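Local atomic coordinates of Ent-copalyl diphosphate synthase (Streptomyces platensis, PDB entry 5BP8), a protein that is a class II terpene cyclase, a mainly alpha-helical enzyme related in its C-terminal part to the squalene-hopene cyclases. Residues A14-T19 against A282-S287; S77-L82 against D107-L112; D327-F332 against L356-H361. All blocks are in the same frame, centred on the assembly; numbering follows the deposited sequence.

Interaction 1 (A14-T19 against A282-S287); sequences ALLAAT and AALLDS
L284 reaches between L16 and T19 across a helix-to-helix contact in this mainly alpha-helical terpene cyclase, where helix 7-20 at the start of the chain packs beside helix 282-291. The backbones stay well apart, the nearest CA atoms being those of T19 and L284 at 8.1 Å, and the branched end of L284 bridges the distance. With CG set beside the backbone N and opposite the carbonyl carbon (chi1 -65°), and chi2 nearly extended, this leucine presents its two methyls to different partners. L284 CD1 touches L16 CD2 at 3.8 Å, while L284 CD2 lies 4.1 Å from T19 CG2. In both pairs the side chains cross at about a right angle, and the contacts run between methyl groups, consistent with the small buried area of 124 Å².

All three residues are buried, and L271 of helix 260-274 together with Y278 and P281 adds to the packing around L16. L15, on another side of helix 7-20, meets T505, A509 and L512 of helix 504-518, which places the N-terminal helix against the C-terminal one.

T19 divides its roles by branch: CG2 serves the leucine, and the hydroxyl turns back to its own helix. T19 OG1 donates a hydrogen bond of 2.8 Å to L15 O. The donor is tilted 35° from the carbonyl plane, and T19 N reaches the same oxygen from the opposite face, so that two donors hold L15 O.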
ATOM      1  N   ALA A  14      -8.993  -6.644  22.023  1.00 24.50           N
ATOM      2  CA  ALA A  14      -8.294  -5.358  22.091  1.00 25.22           C
ATOM      3  C   ALA A  14      -8.015  -4.820  20.683  1.00 25.32           C
ATOM      4  O   ALA A  14      -8.144  -3.619  20.431  1.00 25.75           O
ATOM      5  CB  ALA A  14      -6.979  -5.505  22.855  1.00 25.66           C
ATOM      6  N   LEU A  15      -7.639  -5.705  19.770  1.00 25.32           N
ATOM      7  CA  LEU A  15      -7.390  -5.295  18.375  1.00 26.33           C
ATOM      8  C   LEU A  15      -8.677  -4.780  17.719  1.00 25.53           C
ATOM      9  O   LEU A  15      -8.691  -3.743  17.044  1.00 23.34           O
ATOM     10  CB  LEU A  15      -6.852  -6.471  17.565  1.00 29.06           C
ATOM     11  CG  LEU A  15      -6.332  -6.143  16.166  1.00 32.22           C
ATOM     12  CD1 LEU A  15      -5.133  -5.196  16.274  1.00 33.21           C
ATOM     13  CD2 LEU A  15      -5.962  -7.436  15.468  1.00 34.26           C
ATOM     14  N   LEU A  16      -9.783  -5.499  17.932  1.00 24.59           N
ATOM     15  CA  LEU A  16     -11.067  -5.074  17.369  1.00 24.15           C
ATOM     16  C   LEU A  16     -11.472  -3.720  17.921  1.00 23.46           C
ATOM     17  O   LEU A  16     -11.919  -2.830  17.183  1.00 23.99           O
ATOM     18  CB  LEU A  16     -12.135  -6.136  17.603  1.00 25.72           C
ATOM     19  CG  LEU A  16     -11.957  -7.416  16.771  1.00 27.19           C
ATOM     20  CD1 LEU A  16     -12.845  -8.519  17.313  1.00 28.23           C
ATOM     21  CD2 LEU A  16     -12.267  -7.157  15.300  1.00 28.81           C
ATOM     22  N   ALA A  17     -11.288  -3.531  19.217  1.00 23.89           N
ATOM     23  CA  ALA A  17     -11.670  -2.295  19.859  1.00 24.60           C
ATOM     24  C   ALA A  17     -10.824  -1.122  19.359  1.00 24.17           C
ATOM     25  O   ALA A  17     -11.337  -0.017  19.160  1.00 24.34           O
ATOM     26  CB  ALA A  17     -11.566  -2.412  21.376  1.00 25.55           C
ATOM     27  N   ALA A  18      -9.531  -1.362  19.186  1.00 24.77           N
ATOM     28  CA  ALA A  18      -8.637  -0.305  18.731  1.00 24.86           C
ATOM     29  C   ALA A  18      -8.992   0.091  17.296  1.00 25.40           C
ATOM     30  O   ALA A  18      -8.960   1.272  16.964  1.00 25.26           O
ATOM     31  CB  ALA A  18      -7.194  -0.734  18.819  1.00 25.69           C
ATOM     32  N   THR A  19      -9.337  -0.898  16.481  1.00 23.50           N
ATOM     33  CA  THR A  19      -9.765  -0.656  15.125  1.00 24.11           C
ATOM     34  C   THR A  19     -11.050   0.162  15.077  1.00 24.57           C
ATOM     35  O   THR A  19     -11.157   1.146  14.329  1.00 24.12           O
ATOM     36  CB  THR A  19      -9.902  -1.979  14.361  1.00 23.53           C
ATOM     37  OG1 THR A  19      -8.670  -2.718  14.471  1.00 25.82           O
ATOM     38  CG2 THR A  19     -10.212  -1.711  12.902  1.00 23.71           C
ATOM     39  N   ALA A 282     -20.237  -4.472  16.341  1.00 38.34           N
ATOM     40  CA  ALA A 282     -21.212  -4.073  15.342  1.00 37.37           C
ATOM     41  C   ALA A 282     -20.756  -2.866  14.540  1.00 34.66           C
ATOM     42  O   ALA A 282     -21.095  -2.755  13.372  1.00 32.50           O
ATOM     43  CB  ALA A 282     -22.545  -3.769  16.012  1.00 38.14           C
ATOM     44  N   ALA A 283     -20.029  -1.946  15.175  1.00 34.68           N
ATOM     45  CA  ALA A 283     -19.587  -0.738  14.515  1.00 34.31           C
ATOM     46  C   ALA A 283     -18.729  -1.044  13.286  1.00 32.04           C
ATOM     47  O   ALA A 283     -18.806  -0.301  12.308  1.00 30.19           O
ATOM     48  CB  ALA A 283     -18.826   0.184  15.476  1.00 35.66           C
ATOM     49  N   LEU A 284     -17.925  -2.111  13.317  1.00 29.72           N
ATOM     50  CA  LEU A 284     -17.098  -2.435  12.144  1.00 29.27           C
ATOM     51  C   LEU A 284     -17.983  -2.919  11.018  1.00 28.66           C
ATOM     52  O   LEU A 284     -17.812  -2.510   9.873  1.00 27.75           O
ATOM     53  CB  LEU A 284     -16.037  -3.497  12.434  1.00 30.00           C
ATOM     54  CG  LEU A 284     -14.948  -3.097  13.426  1.00 30.27           C
ATOM     55  CD1 LEU A 284     -13.898  -4.187  13.486  1.00 31.56           C
ATOM     56  CD2 LEU A 284     -14.333  -1.748  13.080  1.00 29.75           C
ATOM     57  N   LEU A 285     -18.940  -3.789  11.349  1.00 28.95           N
ATOM     58  CA  LEU A 285     -19.774  -4.394  10.333  1.00 29.39           C
ATOM     59  C   LEU A 285     -20.705  -3.336   9.768  1.00 29.12           C
ATOM     60  O   LEU A 285     -20.952  -3.313   8.556  1.00 29.09           O
ATOM     61  CB  LEU A 285     -20.561  -5.590  10.891  1.00 31.07           C
ATOM     62  CG  LEU A 285     -19.771  -6.679  11.621  1.00 31.78           C
ATOM     63  CD1 LEU A 285     -20.678  -7.771  12.175  1.00 33.58           C
ATOM     64  CD2 LEU A 285     -18.732  -7.293  10.712  1.00 33.37           C
ATOM     65  N   ASP A 286     -21.201  -2.440  10.623  1.00 28.78           N
ATOM     66  CA  ASP A 286     -22.021  -1.312  10.143  1.00 29.36           C
ATOM     67  C   ASP A 286     -21.292  -0.379   9.181  1.00 28.42           C
ATOM     68  O   ASP A 286     -21.892   0.059   8.189  1.00 27.74           O
ATOM     69  CB  ASP A 286     -22.556  -0.467  11.299  1.00 30.59           C
ATOM     70  CG  ASP A 286     -23.557  -1.210  12.171  1.00 31.49           C
ATOM     71  OD1 ASP A 286     -24.141  -2.226  11.747  1.00 30.91           O
ATOM     72  OD2 ASP A 286     -23.748  -0.734  13.300  1.00 33.59           O
ATOM     73  N   SER A 287     -20.034  -0.047   9.496  1.00 26.09           N
ATOM     74  CA  SER A 287     -19.173   0.794   8.615  1.00 26.08           C
ATOM     75  C   SER A 287     -19.058   0.152   7.243  1.00 24.63           C
ATOM     76  O   SER A 287     -19.262   0.792   6.223  1.00 25.50           O
ATOM     77  CB  SER A 287     -17.764   0.944   9.215  1.00 25.91           C
ATOM     78  OG  SER A 287     -16.851   1.519   8.290  1.00 23.90           O
TER

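Interaction 2 (S77-L82 against D107-L112)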
ATOM      1  N   SER A  77      11.394  12.186  -4.992  1.00 14.72           N
ATOM      2  CA  SER A  77      10.557  13.070  -4.197  1.00 15.19           C
ATOM      3  C   SER A  77      11.377  13.880  -3.188  1.00 14.25           C
ATOM      4  O   SER A  77      11.191  15.079  -3.055  1.00 15.39           O
ATOM      5  CB  SER A  77       9.486  12.274  -3.461  1.00 15.17           C
ATOM      6  OG  SER A  77       8.524  13.149  -2.900  1.00 15.02           O
ATOM      7  N   ALA A  78      12.287  13.207  -2.488  1.00 15.07           N
ATOM      8  CA  ALA A  78      13.136  13.869  -1.490  1.00 15.04           C
ATOM      9  C   ALA A  78      14.067  14.909  -2.099  1.00 15.21           C
ATOM     10  O   ALA A  78      14.166  16.068  -1.596  1.00 15.92           O
ATOM     11  CB  ALA A  78      13.938  12.829  -0.720  1.00 14.96           C
ATOM     12  N   VAL A  79      14.734  14.531  -3.183  1.00 15.04           N
ATOM     13  CA  VAL A  79      15.642  15.453  -3.855  1.00 16.74           C
ATOM     14  C   VAL A  79      14.904  16.693  -4.378  1.00 17.21           C
ATOM     15  O   VAL A  79      15.347  17.862  -4.156  1.00 18.05           O
ATOM     16  CB  VAL A  79      16.442  14.739  -4.965  1.00 16.76           C
ATOM     17  CG1 VAL A  79      17.166  15.732  -5.869  1.00 17.61           C
ATOM     18  CG2 VAL A  79      17.405  13.732  -4.355  1.00 16.76           C
ATOM     19  N   GLU A  80      13.760  16.471  -5.024  1.00 17.25           N
ATOM     20  CA  GLU A  80      12.980  17.600  -5.513  1.00 17.53           C
ATOM     21  C   GLU A  80      12.565  18.521  -4.354  1.00 17.03           C
ATOM     22  O   GLU A  80      12.677  19.772  -4.473  1.00 17.01           O
ATOM     23  CB  GLU A  80      11.759  17.131  -6.304  1.00 17.92           C
ATOM     24  CG  GLU A  80      11.130  18.233  -7.161  1.00 19.32           C
ATOM     25  CD  GLU A  80      10.252  19.192  -6.392  1.00 19.60           C
ATOM     26  OE1 GLU A  80       9.666  18.805  -5.338  1.00 19.86           O
ATOM     27  OE2 GLU A  80      10.145  20.368  -6.836  1.00 21.46           O
ATOM     28  N   ALA A  81      12.116  17.931  -3.242  1.00 16.25           N
ATOM     29  CA  ALA A  81      11.687  18.709  -2.079  1.00 16.79           C
ATOM     30  C   ALA A  81      12.843  19.513  -1.509  1.00 17.85           C
ATOM     31  O   ALA A  81      12.680  20.713  -1.159  1.00 17.06           O
ATOM     32  CB  ALA A  81      11.096  17.822  -1.023  1.00 16.47           C
ATOM     33  N   LEU A  82      14.014  18.891  -1.408  1.00 17.46           N
ATOM     34  CA  LEU A  82      15.173  19.600  -0.866  1.00 19.08           C
ATOM     35  C   LEU A  82      15.619  20.746  -1.759  1.00 19.08           C
ATOM     36  O   LEU A  82      15.939  21.837  -1.248  1.00 19.31           O
ATOM     37  CB  LEU A  82      16.342  18.650  -0.559  1.00 19.16           C
ATOM     38  CG  LEU A  82      16.072  17.653   0.591  1.00 20.95           C
ATOM     39  CD1 LEU A  82      17.105  16.528   0.593  1.00 21.01           C
ATOM     40  CD2 LEU A  82      16.031  18.349   1.954  1.00 22.01           C
ATOM     41  N   ASP A 107      23.913  14.332  -2.137  1.00 18.12           N
ATOM     42  CA  ASP A 107      24.082  12.871  -2.070  1.00 18.92           C
ATOM     43  C   ASP A 107      22.921  12.128  -2.715  1.00 17.52           C
ATOM     44  O   ASP A 107      23.139  11.082  -3.323  1.00 16.27           O
ATOM     45  CB  ASP A 107      24.291  12.397  -0.632  1.00 20.58           C
ATOM     46  CG  ASP A 107      25.645  12.844  -0.049  1.00 23.71           C
ATOM     47  OD1 ASP A 107      25.747  12.799   1.194  1.00 24.31           O
ATOM     48  OD2 ASP A 107      26.577  13.176  -0.822  1.00 24.55           O
ATOM     49  N   GLY A 108      21.705  12.673  -2.602  1.00 15.82           N
ATOM     50  CA  GLY A 108      20.535  12.170  -3.335  1.00 15.69           C
ATOM     51  C   GLY A 108      20.681  12.268  -4.842  1.00 15.49           C
ATOM     52  O   GLY A 108      20.382  11.321  -5.573  1.00 14.86           O
ATOM     53  N   LEU A 109      21.190  13.396  -5.306  1.00 14.96           N
ATOM     54  CA  LEU A 109      21.506  13.580  -6.736  1.00 15.77           C
ATOM     55  C   LEU A 109      22.524  12.565  -7.219  1.00 15.77           C
ATOM     56  O   LEU A 109      22.357  11.973  -8.309  1.00 15.50           O
ATOM     57  CB  LEU A 109      22.007  15.001  -7.011  1.00 16.50           C
ATOM     58  CG  LEU A 109      20.947  16.093  -6.892  1.00 16.29           C
ATOM     59  CD1 LEU A 109      21.541  17.481  -6.669  1.00 17.08           C
ATOM     60  CD2 LEU A 109      19.987  16.065  -8.082  1.00 16.36           C
ATOM     61  N   GLY A 110      23.551  12.328  -6.405  1.00 16.11           N
ATOM     62  CA  GLY A 110      24.525  11.299  -6.690  1.00 16.43           C
ATOM     63  C   GLY A 110      23.897   9.928  -6.812  1.00 16.22           C
ATOM     64  O   GLY A 110      24.202   9.193  -7.761  1.00 16.54           O
ATOM     65  N   ALA A 111      23.042   9.549  -5.861  1.00 16.22           N
ATOM     66  CA  ALA A 111      22.361   8.265  -5.929  1.00 16.34           C
ATOM     67  C   ALA A 111      21.482   8.108  -7.176  1.00 16.89           C
ATOM     68  O   ALA A 111      21.410   7.017  -7.747  1.00 17.07           O
ATOM     69  CB  ALA A 111      21.546   7.999  -4.653  1.00 16.31           C
ATOM     70  N   LEU A 112      20.786   9.170  -7.566  1.00 16.60           N
ATOM     71  CA  LEU A 112      19.992   9.162  -8.799  1.00 17.40           C
ATOM     72  C   LEU A 112      20.879   8.933 -10.039  1.00 18.41           C
ATOM     73  O   LEU A 112      20.625   8.042 -10.874  1.00 17.38           O
ATOM     74  CB  LEU A 112      19.208  10.460  -8.950  1.00 17.42           C
ATOM     75  CG  LEU A 112      18.050  10.645  -7.960  1.00 17.28           C
ATOM     76  CD1 LEU A 112      17.539  12.080  -7.995  1.00 17.51           C
ATOM     77  CD2 LEU A 112      16.934   9.673  -8.281  1.00 17.84           C
TER
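The CA atoms of V79 and G108 come within 5.9 Å where helix 72-86 packs against the next helix in the chain, 98-116, as an antiparallel alpha-alpha hairpin. The axes of the two short segments approach to 9.5 Å, and their directions differ by 142°, well short of exact antiparallel alignment.

V79 accounts for the whole of the first segment's side of the contact, and its two methyls divide the work. One is directed at the main chain of the glycine, where V79 CG2 lies 3.6 Å from G108 C; having no side chain, G108 leaves its backbone open to this approach. The other branch is anti to the backbone N (chi1 168°) and is thereby carried to L109, so that V79 CG1 meets L109 CD2 at 3.6 Å.

V79 also touches I138 of helix 127-144, and L109 leans on W156 and L153, so the hairpin is covered by other parts of the fold. On another face of the first helix, E80 forms salt bridges with R36 and R198. One turn on from G108, L112 adds one methyl to the contact, L112 CD1, which is 4.0 Å from V79 CG2 and 4.2 Å from V79 CB.

Interaction 3 (D327-F332 against L356-H361)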
ATOM      1  N   ASP A 327     -22.979  -9.664  -6.113  1.00 29.67           N
ATOM      2  CA  ASP A 327     -23.224  -9.288  -7.489  1.00 30.07           C
ATOM      3  C   ASP A 327     -22.370  -8.130  -7.973  1.00 28.75           C
ATOM      4  O   ASP A 327     -22.058  -8.083  -9.155  1.00 30.42           O
ATOM      5  CB  ASP A 327     -24.703  -8.987  -7.708  1.00 32.80           C
ATOM      6  CG  ASP A 327     -25.571 -10.251  -7.635  1.00 35.89           C
ATOM      7  OD1 ASP A 327     -25.087 -11.355  -7.962  1.00 36.25           O
ATOM      8  OD2 ASP A 327     -26.750 -10.124  -7.259  1.00 37.90           O
ATOM      9  N   SER A 328     -21.981  -7.217  -7.084  1.00 26.70           N
ATOM     10  CA  SER A 328     -21.119  -6.104  -7.456  1.00 26.81           C
ATOM     11  C   SER A 328     -19.792  -6.558  -8.054  1.00 26.84           C
ATOM     12  O   SER A 328     -19.179  -5.801  -8.789  1.00 27.62           O
ATOM     13  CB  SER A 328     -20.835  -5.171  -6.262  1.00 26.67           C
ATOM     14  OG  SER A 328     -20.285  -5.892  -5.161  1.00 26.47           O
ATOM     15  N   LEU A 329     -19.339  -7.764  -7.723  1.00 25.57           N
ATOM     16  CA  LEU A 329     -18.108  -8.308  -8.304  1.00 26.75           C
ATOM     17  C   LEU A 329     -18.243  -8.664  -9.786  1.00 28.27           C
ATOM     18  O   LEU A 329     -17.251  -8.694 -10.494  1.00 26.93           O
ATOM     19  CB  LEU A 329     -17.633  -9.525  -7.524  1.00 25.93           C
ATOM     20  CG  LEU A 329     -17.237  -9.280  -6.073  1.00 25.37           C
ATOM     21  CD1 LEU A 329     -16.935 -10.581  -5.355  1.00 26.29           C
ATOM     22  CD2 LEU A 329     -16.037  -8.335  -6.014  1.00 25.78           C
HETATM   23  N   MSE A 330     -19.474  -8.908 -10.262  1.00 30.03           N
HETATM   24  CA  MSE A 330     -19.682  -9.321 -11.665  1.00 31.33           C
HETATM   25  C   MSE A 330     -19.329  -8.243 -12.669  1.00 28.38           C
HETATM   26  O   MSE A 330     -18.970  -8.569 -13.802  1.00 28.85           O
HETATM   27  CB  MSE A 330     -21.123  -9.849 -11.867  1.00 33.32           C
HETATM   28  CG  MSE A 330     -21.458 -10.999 -10.914  1.00 35.94           C
HETATM   29 SE   MSE A 330     -20.414 -12.646 -11.255  0.65 38.69          SE
HETATM   30  CE  MSE A 330     -19.299 -12.567  -9.643  1.00 38.72           C
ATOM     31  N   HIS A 331     -19.362  -6.965 -12.266  1.00 27.87           N
ATOM     32  CA  HIS A 331     -18.930  -5.829 -13.089  0.60 27.58           C
ATOM     33  C   HIS A 331     -17.487  -6.007 -13.536  1.00 28.05           C
ATOM     34  O   HIS A 331     -17.073  -5.464 -14.558  1.00 30.45           O
ATOM     35  CB  HIS A 331     -18.946  -4.496 -12.296  0.60 28.34           C
ATOM     36  CG  HIS A 331     -20.298  -4.037 -11.853  0.60 30.18           C
ATOM     37  ND1 HIS A 331     -21.321  -3.763 -12.736  0.60 31.23           N
ATOM     38  CD2 HIS A 331     -20.779  -3.750 -10.619  0.60 30.08           C
ATOM     39  CE1 HIS A 331     -22.386  -3.362 -12.063  0.60 31.54           C
ATOM     40  NE2 HIS A 331     -22.083  -3.343 -10.776  0.60 30.72           N
ATOM     41  N   PHE A 332     -16.703  -6.704 -12.721  1.00 26.95           N
ATOM     42  CA  PHE A 332     -15.259  -6.857 -12.941  1.00 26.51           C
ATOM     43  C   PHE A 332     -14.900  -8.183 -13.631  1.00 27.31           C
ATOM     44  O   PHE A 332     -13.699  -8.518 -13.780  1.00 29.04           O
ATOM     45  CB  PHE A 332     -14.534  -6.779 -11.591  1.00 24.97           C
ATOM     46  CG  PHE A 332     -14.750  -5.496 -10.855  1.00 23.57           C
ATOM     47  CD1 PHE A 332     -13.887  -4.419 -11.035  1.00 22.77           C
ATOM     48  CD2 PHE A 332     -15.799  -5.363  -9.962  1.00 23.60           C
ATOM     49  CE1 PHE A 332     -14.078  -3.233 -10.342  1.00 22.64           C
ATOM     50  CE2 PHE A 332     -16.001  -4.178  -9.260  1.00 23.03           C
ATOM     51  CZ  PHE A 332     -15.145  -3.113  -9.457  1.00 22.86           C
ATOM     52  N   LEU A 356     -12.256 -15.308  -5.267  1.00 22.70           N
ATOM     53  CA  LEU A 356     -12.537 -16.735  -5.049  1.00 23.87           C
ATOM     54  C   LEU A 356     -13.085 -16.987  -3.646  1.00 25.24           C
ATOM     55  O   LEU A 356     -14.058 -17.758  -3.475  1.00 25.22           O
ATOM     56  CB  LEU A 356     -11.313 -17.579  -5.335  1.00 23.97           C
ATOM     57  CG  LEU A 356     -11.429 -19.088  -5.093  1.00 24.15           C
ATOM     58  CD1 LEU A 356     -12.554 -19.658  -5.925  1.00 25.42           C
ATOM     59  CD2 LEU A 356     -10.154 -19.802  -5.423  1.00 24.17           C
ATOM     60  N   GLU A 357     -12.502 -16.335  -2.637  1.00 24.04           N
ATOM     61  CA  GLU A 357     -13.009 -16.460  -1.279  1.00 24.93           C
ATOM     62  C   GLU A 357     -14.419 -15.894  -1.129  1.00 26.07           C
ATOM     63  O   GLU A 357     -15.273 -16.543  -0.517  1.00 26.25           O
ATOM     64  CB  GLU A 357     -12.081 -15.820  -0.257  1.00 26.24           C
ATOM     65  CG  GLU A 357     -10.685 -16.452  -0.243  1.00 26.20           C
ATOM     66  CD  GLU A 357      -9.753 -15.771   0.736  1.00 28.34           C
ATOM     67  OE1 GLU A 357      -9.797 -14.501   0.819  1.00 28.31           O
ATOM     68  OE2 GLU A 357      -8.994 -16.505   1.419  1.00 29.88           O
ATOM     69  N   ALA A 358     -14.664 -14.684  -1.623  1.00 25.63           N
ATOM     70  CA  ALA A 358     -15.977 -14.086  -1.444  1.00 25.57           C
ATOM     71  C   ALA A 358     -17.056 -14.981  -2.095  1.00 26.38           C
ATOM     72  O   ALA A 358     -18.100 -15.273  -1.478  1.00 27.36           O
ATOM     73  CB  ALA A 358     -16.026 -12.701  -2.025  1.00 24.82           C
ATOM     74  N   LEU A 359     -16.795 -15.394  -3.330  1.00 26.90           N
ATOM     75  CA  LEU A 359     -17.748 -16.221  -4.075  1.00 28.39           C
ATOM     76  C   LEU A 359     -17.902 -17.606  -3.464  1.00 30.17           C
ATOM     77  O   LEU A 359     -19.033 -18.064  -3.212  1.00 30.55           O
ATOM     78  CB  LEU A 359     -17.358 -16.317  -5.544  1.00 27.97           C
ATOM     79  CG  LEU A 359     -17.343 -14.997  -6.303  1.00 26.53           C
ATOM     80  CD1 LEU A 359     -17.005 -15.261  -7.748  1.00 26.74           C
ATOM     81  CD2 LEU A 359     -18.649 -14.221  -6.207  1.00 27.09           C
ATOM     82  N   GLY A 360     -16.773 -18.268  -3.225  1.00 30.18           N
ATOM     83  CA  GLY A 360     -16.764 -19.603  -2.646  1.00 30.30           C
ATOM     84  C   GLY A 360     -17.436 -19.639  -1.300  1.00 30.86           C
ATOM     85  O   GLY A 360     -18.227 -20.571  -0.993  1.00 31.39           O
ATOM     86  N   HIS A 361     -17.185 -18.613  -0.490  1.00 28.97           N
ATOM     87  CA  HIS A 361     -17.790 -18.571   0.810  1.00 30.28           C
ATOM     88  C   HIS A 361     -19.294 -18.317   0.708  1.00 31.93           C
ATOM     89  O   HIS A 361     -20.079 -18.898   1.481  1.00 34.05           O
ATOM     90  CB  HIS A 361     -17.176 -17.510   1.695  1.00 29.79           C
ATOM     91  CG  HIS A 361     -17.800 -17.454   3.050  1.00 29.75           C
ATOM     92  ND1 HIS A 361     -18.799 -16.562   3.367  1.00 32.31           N
ATOM     93  CD2 HIS A 361     -17.611 -18.215   4.152  1.00 29.50           C
ATOM     94  CE1 HIS A 361     -19.164 -16.747   4.621  1.00 31.90           C
ATOM     95  NE2 HIS A 361     -18.455 -17.739   5.120  1.00 31.36           N
TER
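L329 and L359 meet where the turn at 327-332, in the connection between helices 307-319 and 349-365, packs on the second of these helices. Segment 356-361 falls within the squalene-hopene cyclase C-terminal domain family, and the contact ties a loop to one of the helices of that fold. The CA atoms of L329 and L359, the nearest pair across the segments, are 9.0 Å apart, so side chains make up the meeting surface.

The main bump from the loop is the CD1 methyl of L329. It enters the shallow notch between neighbouring residues of the helix, L329 CD1 lying 4.1 Å from A358 CB and an equal 4.1 Å from L359 CD2. The helix answers with a bump of its own: L359 CD2 projects into the hollow between L329 and selenomethionine M330. The two leucines slide past each other in opposite directions, touching through one methyl each.

M330 and L359 instead meet tip to tip. The selenomethionine chain is bent at both chi2 (-67°) and chi3 (110°), and the bends bring CE, and not SE, to the leucine fork. M330 CE is 3.9 Å from L359 CD2 and 4.0 Å from L359 CD1, seated almost evenly against the fork.

Other parts of the fold continue this packing: P326 and I377 touch L359, T310 touches L329, and Y373 and F338 touch M330. At the start of the turn, D327 pairs with R372 in a salt bridge, and D327 OD1 is hydrogen-bonded to Y373 OH.

Between the segments themselves the touching groups are all methyls and the contact is apolar; it rests on dispersion and the removal of methyl groups from water, so any specificity probably lies in the fit of the methyls.

From the N terminus, residues 14-19 come first, and their partner 282-287 arrives only after 262 intervening residues; interaction 1 therefore closes a very long loop joining the N-terminal helix to helix 282-291. Interaction 2 is nested inside that loop, a local closure of 24 residues between consecutive helices. Its centre is about 41 Å from that of interaction 1, on the opposite side of the chain's centre. Interaction 3, in series with both, closes a short loop of 23 residues between its segments, tying the connection after helix 307-319 to helix 349-365. Its centre is about 24 Å from that of interaction 1 and about 44 Å from that of interaction 2. None of the three touches another.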